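Local coordinates for shikimate dehydrogenase (NADP(+)) (Peptoclostridium difficile, PDB 5DZS), which probably catalyses the reversible NADPH-linked reduction of 3-dehydroshikimate to shikimate in the chorismate pathway that leads to aromatic amino acids, at residues B[103-108]-B[207-212]. Sequence-based numbering, arbitrary orientation. Where two conformers were deposited one is given.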
ATOM      1  N   PHE B 103      12.052  -2.492  -4.134  1.00 33.95           N
ATOM      2  CA  PHE B 103      11.710  -3.353  -2.991  1.00 36.07           C
ATOM      3  C   PHE B 103      12.293  -4.765  -3.090  1.00 35.54           C
ATOM      4  O   PHE B 103      12.904  -5.262  -2.122  1.00 32.14           O
ATOM      5  CB  PHE B 103      10.192  -3.438  -2.793  1.00 35.04           C
ATOM      6  CG  PHE B 103       9.787  -4.557  -1.893  1.00 34.80           C
ATOM      7  CD1 PHE B 103       9.721  -4.370  -0.516  1.00 37.44           C
ATOM      8  CD2 PHE B 103       9.555  -5.816  -2.403  1.00 36.35           C
ATOM      9  CE1 PHE B 103       9.389  -5.426   0.322  1.00 37.36           C
ATOM     10  CE2 PHE B 103       9.231  -6.870  -1.571  1.00 34.56           C
ATOM     11  CZ  PHE B 103       9.151  -6.673  -0.205  1.00 41.70           C
ATOM     12  N   GLY B 104      12.146  -5.392  -4.262  1.00 33.73           N
ATOM     13  CA  GLY B 104      12.640  -6.746  -4.482  1.00 34.02           C
ATOM     14  C   GLY B 104      14.153  -6.818  -4.392  1.00 33.25           C
ATOM     15  O   GLY B 104      14.692  -7.812  -3.878  1.00 34.20           O
ATOM     16  N   LEU B 105      14.845  -5.798  -4.912  1.00 36.54           N
ATOM     17  CA  LEU B 105      16.308  -5.754  -4.839  1.00 34.96           C
ATOM     18  C   LEU B 105      16.741  -5.661  -3.370  1.00 34.35           C
ATOM     19  O   LEU B 105      17.614  -6.410  -2.921  1.00 34.98           O
ATOM     20  CB  LEU B 105      16.873  -4.561  -5.617  1.00 36.21           C
ATOM     21  CG  LEU B 105      16.781  -4.608  -7.147  1.00 37.90           C
ATOM     22  CD1 LEU B 105      16.859  -3.207  -7.741  1.00 40.84           C
ATOM     23  CD2 LEU B 105      17.868  -5.509  -7.713  1.00 38.32           C
ATOM     24  N   ASP B 106      16.099  -4.757  -2.627  1.00 35.83           N
ATOM     25  CA  ASP B 106      16.424  -4.569  -1.217  1.00 36.17           C
ATOM     26  C   ASP B 106      16.294  -5.903  -0.490  1.00 36.38           C
ATOM     27  O   ASP B 106      17.166  -6.306   0.268  1.00 34.32           O
ATOM     28  CB  ASP B 106      15.507  -3.538  -0.581  1.00 39.41           C
ATOM     29  CG  ASP B 106      15.770  -3.362   0.895  1.00 41.70           C
ATOM     30  OD1 ASP B 106      16.868  -2.910   1.251  1.00 46.87           O
ATOM     31  OD2 ASP B 106      14.872  -3.661   1.698  1.00 45.98           O
ATOM     32  N   SER B 107      15.186  -6.580  -0.739  1.00 35.11           N
ATOM     33  CA  SER B 107      14.897  -7.883  -0.158  1.00 34.97           C
ATOM     34  C   SER B 107      15.984  -8.936  -0.453  1.00 35.48           C
ATOM     35  O   SER B 107      16.479  -9.619   0.473  1.00 34.86           O
ATOM     36  CB  SER B 107      13.557  -8.366  -0.709  1.00 39.85           C
ATOM     37  OG  SER B 107      13.200  -9.611  -0.164  1.00 42.68           O
ATOM     38  N   MET B 108      16.337  -9.044  -1.737  0.50 32.94           N
ATOM     39  CA  MET B 108      17.356  -9.977  -2.260  0.50 32.67           C
ATOM     40  C   MET B 108      18.739  -9.724  -1.647  0.50 32.00           C
ATOM     41  O   MET B 108      19.459 -10.660  -1.301  0.50 32.70           O
ATOM     42  CB  MET B 108      17.435  -9.829  -3.790  0.50 32.38           C
ATOM     43  CG  MET B 108      18.566 -10.596  -4.478  0.50 32.91           C
ATOM     44  SD  MET B 108      18.731 -10.250  -6.260  0.50 31.47           S
ATOM     45  CE  MET B 108      19.215  -8.527  -6.228  0.50 31.43           C
ATOM     46  N   ILE B 207      25.432 -10.616  -9.344  1.00 35.81           N
ATOM     47  CA  ILE B 207      24.000 -10.678  -9.098  1.00 35.43           C
ATOM     48  C   ILE B 207      23.305 -10.743 -10.445  1.00 34.58           C
ATOM     49  O   ILE B 207      23.501  -9.879 -11.295  1.00 34.00           O
ATOM     50  CB  ILE B 207      23.496  -9.460  -8.300  1.00 35.07           C
ATOM     51  CG1 ILE B 207      24.207  -9.419  -6.938  1.00 39.48           C
ATOM     52  CG2 ILE B 207      21.979  -9.523  -8.134  1.00 34.58           C
ATOM     53  CD1 ILE B 207      23.929  -8.169  -6.137  1.00 42.49           C
ATOM     54  N   ASP B 208      22.505 -11.780 -10.652  1.00 32.30           N
ATOM     55  CA  ASP B 208      21.776 -11.906 -11.911  1.00 32.14           C
ATOM     56  C   ASP B 208      20.285 -11.813 -11.624  1.00 33.59           C
ATOM     57  O   ASP B 208      19.766 -12.604 -10.861  1.00 33.65           O
ATOM     58  CB  ASP B 208      22.122 -13.239 -12.593  1.00 33.83           C
ATOM     59  CG  ASP B 208      21.725 -13.270 -14.070  1.00 34.38           C
ATOM     60  OD1 ASP B 208      21.023 -12.337 -14.535  1.00 33.75           O
ATOM     61  OD2 ASP B 208      22.143 -14.218 -14.767  1.00 41.21           O
ATOM     62  N   LEU B 209      19.602 -10.847 -12.225  1.00 30.60           N
ATOM     63  CA  LEU B 209      18.163 -10.709 -11.988  1.00 29.82           C
ATOM     64  C   LEU B 209      17.369 -11.780 -12.720  1.00 33.27           C
ATOM     65  O   LEU B 209      16.188 -12.002 -12.422  1.00 31.72           O
ATOM     66  CB  LEU B 209      17.669  -9.310 -12.348  1.00 30.10           C
ATOM     67  CG  LEU B 209      18.342  -8.157 -11.594  1.00 31.43           C
ATOM     68  CD1 LEU B 209      17.658  -6.828 -11.887  1.00 31.74           C
ATOM     69  CD2 LEU B 209      18.399  -8.420 -10.092  1.00 34.34           C
ATOM     70  N   ILE B 210      18.010 -12.452 -13.666  1.00 36.10           N
ATOM     71  CA  ILE B 210      17.370 -13.522 -14.409  1.00 37.20           C
ATOM     72  C   ILE B 210      17.293 -14.773 -13.560  1.00 38.58           C
ATOM     73  O   ILE B 210      18.149 -15.030 -12.709  1.00 38.05           O
ATOM     74  CB  ILE B 210      18.174 -13.882 -15.682  1.00 42.27           C
ATOM     75  CG1 ILE B 210      18.275 -12.675 -16.629  1.00 43.94           C
ATOM     76  CG2 ILE B 210      17.563 -15.080 -16.392  1.00 44.34           C
ATOM     77  CD1 ILE B 210      16.944 -12.119 -17.100  1.00 46.96           C
ATOM     78  N   TYR B 211      16.235 -15.539 -13.767  1.00 39.96           N
ATOM     79  CA  TYR B 211      16.126 -16.826 -13.123  1.00 41.46           C
ATOM     80  C   TYR B 211      15.778 -17.869 -14.167  1.00 45.80           C
ATOM     81  O   TYR B 211      14.831 -17.700 -14.932  1.00 46.65           O
ATOM     82  CB  TYR B 211      15.071 -16.878 -12.018  1.00 39.75           C
ATOM     83  CG  TYR B 211      14.891 -18.310 -11.570  1.00 41.57           C
ATOM     84  CD1 TYR B 211      15.892 -18.959 -10.852  1.00 41.86           C
ATOM     85  CD2 TYR B 211      13.755 -19.035 -11.917  1.00 43.40           C
ATOM     86  CE1 TYR B 211      15.757 -20.277 -10.461  1.00 43.45           C
ATOM     87  CE2 TYR B 211      13.610 -20.356 -11.534  1.00 45.89           C
ATOM     88  CZ  TYR B 211      14.615 -20.974 -10.809  1.00 46.82           C
ATOM     89  OH  TYR B 211      14.469 -22.285 -10.419  1.00 51.70           O
ATOM     90  N   ASN B 212      16.576 -18.928 -14.203  1.00 50.09           N
ATOM     91  CA  ASN B 212      16.307 -20.062 -15.062  1.00 54.92           C
ATOM     92  C   ASN B 212      16.760 -21.323 -14.320  1.00 55.75           C
ATOM     93  O   ASN B 212      17.879 -21.380 -13.796  1.00 52.25           O
ATOM     94  CB  ASN B 212      16.977 -19.923 -16.436  1.00 60.08           C
ATOM     95  CG  ASN B 212      18.480 -19.790 -16.352  1.00 66.93           C
ATOM     96  OD1 ASN B 212      19.035 -19.500 -15.291  1.00 77.17           O
ATOM     97  ND2 ASN B 212      19.151 -19.990 -17.481  1.00 69.14           N
TER
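A single methyl, CD2 of Leu-209, faces two residues one helical turn apart: it meets Leu-105 and, in the conformer described, one of two modelled, Met-108 as well. The firm part is the leucine pair, with Leu-105 CD2 3.8 Å from Leu-209 CD2 and the two side chains crossing nearly at right angles. The contacts of Met-108 are less certain, since they hold for this conformer alone. In it CB and CG run straight out from the helix, CG anti to the backbone N (chi1 173°), and the thioether then bends at its last torsion (chi3 66°), carrying CE in between Ile-207, near the end of strand 205-208, and Leu-209, just past it. There CE lies 3.5 Å from Ile-207 CG2 and 4.0 Å from Leu-209 CD2. The contact is wholly apolar, with no hydrogen bond across it. At the end of the strand Asp-208 OD1 accepts from Ile-210 N (3.1 Å), an Asx turn where the chain leaves the sheet, the N-H approaching from above the carboxylate plane. Leu-209 is a predicted NADP(+)-binding residue and Tyr-211 a predicted shikimate-binding one, consistent with a place beside the active-site cleft. Helix 101-111 meets the C-terminal edge of the parallel sheet of the nucleotide-binding domain at strand 205-208, where Ile-207 pairs with strand 177-180, while Leu-105 and Leu-209 both touch helices 128-139 and 233-248.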